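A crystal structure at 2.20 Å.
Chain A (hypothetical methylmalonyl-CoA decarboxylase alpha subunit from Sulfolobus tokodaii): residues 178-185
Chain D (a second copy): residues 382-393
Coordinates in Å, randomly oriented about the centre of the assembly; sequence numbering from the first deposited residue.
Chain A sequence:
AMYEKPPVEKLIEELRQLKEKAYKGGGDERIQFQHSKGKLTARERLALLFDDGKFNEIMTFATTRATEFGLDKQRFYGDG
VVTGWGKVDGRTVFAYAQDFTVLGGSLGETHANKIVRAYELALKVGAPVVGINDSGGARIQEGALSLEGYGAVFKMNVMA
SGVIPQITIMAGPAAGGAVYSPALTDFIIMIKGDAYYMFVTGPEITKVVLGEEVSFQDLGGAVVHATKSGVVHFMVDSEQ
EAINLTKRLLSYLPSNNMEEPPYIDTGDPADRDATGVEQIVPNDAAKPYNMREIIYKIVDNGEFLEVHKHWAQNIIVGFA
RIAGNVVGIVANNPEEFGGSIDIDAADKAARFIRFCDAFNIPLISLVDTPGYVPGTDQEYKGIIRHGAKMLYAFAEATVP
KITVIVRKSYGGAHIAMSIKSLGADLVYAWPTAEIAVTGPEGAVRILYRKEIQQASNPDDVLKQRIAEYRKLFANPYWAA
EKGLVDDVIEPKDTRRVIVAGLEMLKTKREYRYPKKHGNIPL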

# COMPACT_ATOMS: atom_id res chain seq x y z
N ALA A 178 -34.14 13.53 -14.68
CA ALA A 178 -33.24 14.00 -15.74
C ALA A 178 -32.36 15.13 -15.22
O ALA A 178 -31.35 15.50 -15.84
N VAL A 179 -32.76 15.65 -14.07
CA VAL A 179 -32.11 16.76 -13.40
C VAL A 179 -30.92 16.39 -12.50
O VAL A 179 -29.96 17.15 -12.36
N TYR A 180 -30.96 15.20 -11.91
CA TYR A 180 -29.93 14.78 -10.97
C TYR A 180 -28.53 14.40 -11.43
O TYR A 180 -27.56 14.71 -10.73
N SER A 181 -28.38 13.72 -12.57
CA SER A 181 -27.04 13.38 -13.02
C SER A 181 -26.26 14.70 -13.24
O SER A 181 -25.10 14.81 -12.85
N PRO A 182 -26.89 15.70 -13.87
CA PRO A 182 -26.19 16.97 -14.08
C PRO A 182 -25.76 17.60 -12.75
O PRO A 182 -24.67 18.17 -12.64
N ALA A 183 -26.62 17.50 -11.74
CA ALA A 183 -26.31 18.06 -10.43
C ALA A 183 -25.06 17.40 -9.87
O ALA A 183 -24.23 18.05 -9.22
N LEU A 184 -24.94 16.10 -10.12
CA LEU A 184 -23.81 15.33 -9.64
C LEU A 184 -22.50 15.54 -10.41
O LEU A 184 -21.44 15.14 -9.93
N THR A 185 -22.55 16.15 -11.59
CA THR A 185 -21.32 16.39 -12.35
C THR A 185 -20.67 17.68 -11.80
O THR A 185 -21.27 18.37 -10.97
N GLY D 382 -32.30 25.85 -5.06
CA GLY D 382 -31.51 24.71 -5.49
C GLY D 382 -31.87 23.30 -5.06
O GLY D 382 -30.96 22.52 -4.75
N ILE D 383 -33.15 22.93 -5.04
CA ILE D 383 -33.50 21.56 -4.65
C ILE D 383 -32.75 20.57 -5.55
O ILE D 383 -32.46 19.45 -5.15
N ILE D 384 -32.43 21.00 -6.77
CA ILE D 384 -31.72 20.14 -7.70
C ILE D 384 -30.35 19.71 -7.14
O ILE D 384 -29.94 18.57 -7.32
N ARG D 385 -29.65 20.61 -6.45
CA ARG D 385 -28.35 20.25 -5.90
C ARG D 385 -28.43 19.69 -4.49
O ARG D 385 -27.60 18.87 -4.10
N HIS D 386 -29.42 20.11 -3.71
CA HIS D 386 -29.53 19.59 -2.35
C HIS D 386 -30.02 18.14 -2.44
O HIS D 386 -29.51 17.26 -1.75
N GLY D 387 -31.00 17.91 -3.30
CA GLY D 387 -31.53 16.57 -3.47
C GLY D 387 -30.46 15.59 -3.93
O GLY D 387 -30.47 14.44 -3.51
N ALA D 388 -29.55 16.04 -4.78
CA ALA D 388 -28.49 15.15 -5.26
C ALA D 388 -27.56 14.71 -4.13
O ALA D 388 -26.89 13.69 -4.24
N LYS D 389 -27.53 15.46 -3.03
CA LYS D 389 -26.67 15.10 -1.91
C LYS D 389 -27.04 13.72 -1.32
O LYS D 389 -26.15 12.96 -0.95
N MET D 390 -28.33 13.41 -1.26
CA MET D 390 -28.78 12.11 -0.75
C MET D 390 -28.31 11.03 -1.71
O MET D 390 -27.82 9.98 -1.28
N LEU D 391 -28.46 11.29 -3.00
CA LEU D 391 -28.05 10.34 -4.02
C LEU D 391 -26.56 10.08 -3.90
O LEU D 391 -26.10 8.95 -4.05
N TYR D 392 -25.81 11.14 -3.63
CA TYR D 392 -24.36 11.02 -3.51
C TYR D 392 -24.00 10.24 -2.26
O TYR D 392 -23.17 9.34 -2.30
N ALA D 393 -24.63 10.59 -1.14
CA ALA D 393 -24.35 9.95 0.13
C ALA D 393 -24.52 8.42 0.07
O ALA D 393 -23.61 7.68 0.45

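The most distinctive feature of this contact is an aromatic knob: the side chain of Tyr A180 sits among Ile D384, Gly D387, Ala D388 and Leu D391, on a helix that crosses its own at 83°. Its CA-to-CB bond points sideways, yet the m rotamer (chi1 -74°) brings the ring to the partner helix, where CE2 lies 3.4 Å from Ile D384 O and 3.4 Å from Ala D388 N. Gly D387 makes this possible, since a CB there would fall 2.4 Å from Tyr A180 OH. Leu D391, in the mt rotamer, places CD1 3.5 Å from Tyr A180 CG.

Where the backbones come close, small residues suit the space. Ala A183 points toward the other helix, its CB 3.7 Å from Ala D388 CB and 3.3 Å from Ile D384 O. Branched chains fill the flanks: Val A179 CG1 meets Ile D384 CG2 at 3.3 Å, with Val A179 chi1 off-well at 129°, while Leu A184, also mt, sets CD2 3.8 Å from Ala D388 CB and 4.0 Å from Tyr D392 CB.

No hydrogen bond crosses the contact. Arg D385 and His D386 point away; the Arg D385 guanidinium is hydrogen-bonded elsewhere in the structure, and His D386 ND1 donates to Gly D382 O at 2.8 Å within its own stretch.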

# COMPACT_ATOMS: atom_id res chain seq x y z
CB ALA A 178 -34.06 14.49 -16.93
CB VAL A 179 -33.18 17.52 -12.56
CG1 VAL A 179 -32.72 17.71 -11.14
CG2 VAL A 179 -33.52 18.84 -13.21
CB TYR A 180 -30.49 13.70 -10.06
CG TYR A 180 -31.45 14.28 -9.05
CD1 TYR A 180 -32.76 13.82 -8.97
CD2 TYR A 180 -31.05 15.30 -8.18
CE1 TYR A 180 -33.66 14.36 -8.04
CE2 TYR A 180 -31.93 15.84 -7.25
CZ TYR A 180 -33.23 15.37 -7.18
OH TYR A 180 -34.10 15.89 -6.24
CB SER A 181 -27.09 12.56 -14.31
OG SER A 181 -25.80 12.11 -14.68
CB PRO A 182 -27.23 17.81 -14.82
CG PRO A 182 -27.92 16.77 -15.67
CD PRO A 182 -28.12 15.65 -14.68
CB ALA A 183 -27.49 17.85 -9.48
CB LEU A 184 -24.17 13.84 -9.61
CG LEU A 184 -25.23 13.39 -8.59
CD1 LEU A 184 -25.60 11.92 -8.86
CD2 LEU A 184 -24.69 13.56 -7.17
CB THR A 185 -21.59 16.53 -13.86
OG1 THR A 185 -22.44 17.65 -14.10
CG2 THR A 185 -22.25 15.26 -14.42
CB ILE D 383 -35.03 21.28 -4.74
CG1 ILE D 383 -35.29 19.79 -4.47
CG2 ILE D 383 -35.56 21.60 -6.14
CD1 ILE D 383 -34.82 19.32 -3.11
CB ILE D 384 -31.54 20.83 -9.06
CG1 ILE D 384 -32.91 21.02 -9.72
CG2 ILE D 384 -30.65 20.01 -9.98
CD1 ILE D 384 -32.87 21.69 -11.10
CB ARG D 385 -27.39 21.44 -5.95
CG ARG D 385 -27.76 22.63 -5.07
CD ARG D 385 -26.80 23.77 -5.35
NE ARG D 385 -27.40 25.07 -5.05
CZ ARG D 385 -27.27 25.71 -3.89
NH1 ARG D 385 -26.55 25.18 -2.90
NH2 ARG D 385 -27.89 26.87 -3.73
CB HIS D 386 -30.51 20.42 -1.51
CG HIS D 386 -30.03 21.80 -1.18
ND1 HIS D 386 -30.10 22.85 -2.07
CD2 HIS D 386 -29.51 22.31 -0.04
CE1 HIS D 386 -29.65 23.95 -1.49
NE2 HIS D 386 -29.29 23.65 -0.25
CB ALA D 388 -27.67 15.83 -6.37
CB LYS D 389 -26.74 16.17 -0.82
CG LYS D 389 -26.17 17.53 -1.24
CD LYS D 389 -26.42 18.56 -0.15
CE LYS D 389 -25.93 19.93 -0.53
NZ LYS D 389 -26.29 20.89 0.55
CB MET D 390 -30.31 12.05 -0.63
CG MET D 390 -30.83 12.60 0.68
SD MET D 390 -32.62 12.55 0.83
CE MET D 390 -32.88 10.90 1.49
CB LEU D 391 -28.35 10.89 -5.42
CG LEU D 391 -29.81 11.10 -5.81
CD1 LEU D 391 -29.87 11.87 -7.13
CD2 LEU D 391 -30.50 9.75 -5.93
CB TYR D 392 -23.71 12.42 -3.49
CG TYR D 392 -22.19 12.41 -3.56
CD1 TYR D 392 -21.51 12.97 -4.64
CD2 TYR D 392 -21.43 11.82 -2.54
CE1 TYR D 392 -20.11 12.94 -4.71
CE2 TYR D 392 -20.03 11.79 -2.60
CZ TYR D 392 -19.38 12.35 -3.69
OH TYR D 392 -18.00 12.32 -3.73
CB ALA D 393 -25.25 10.55 1.22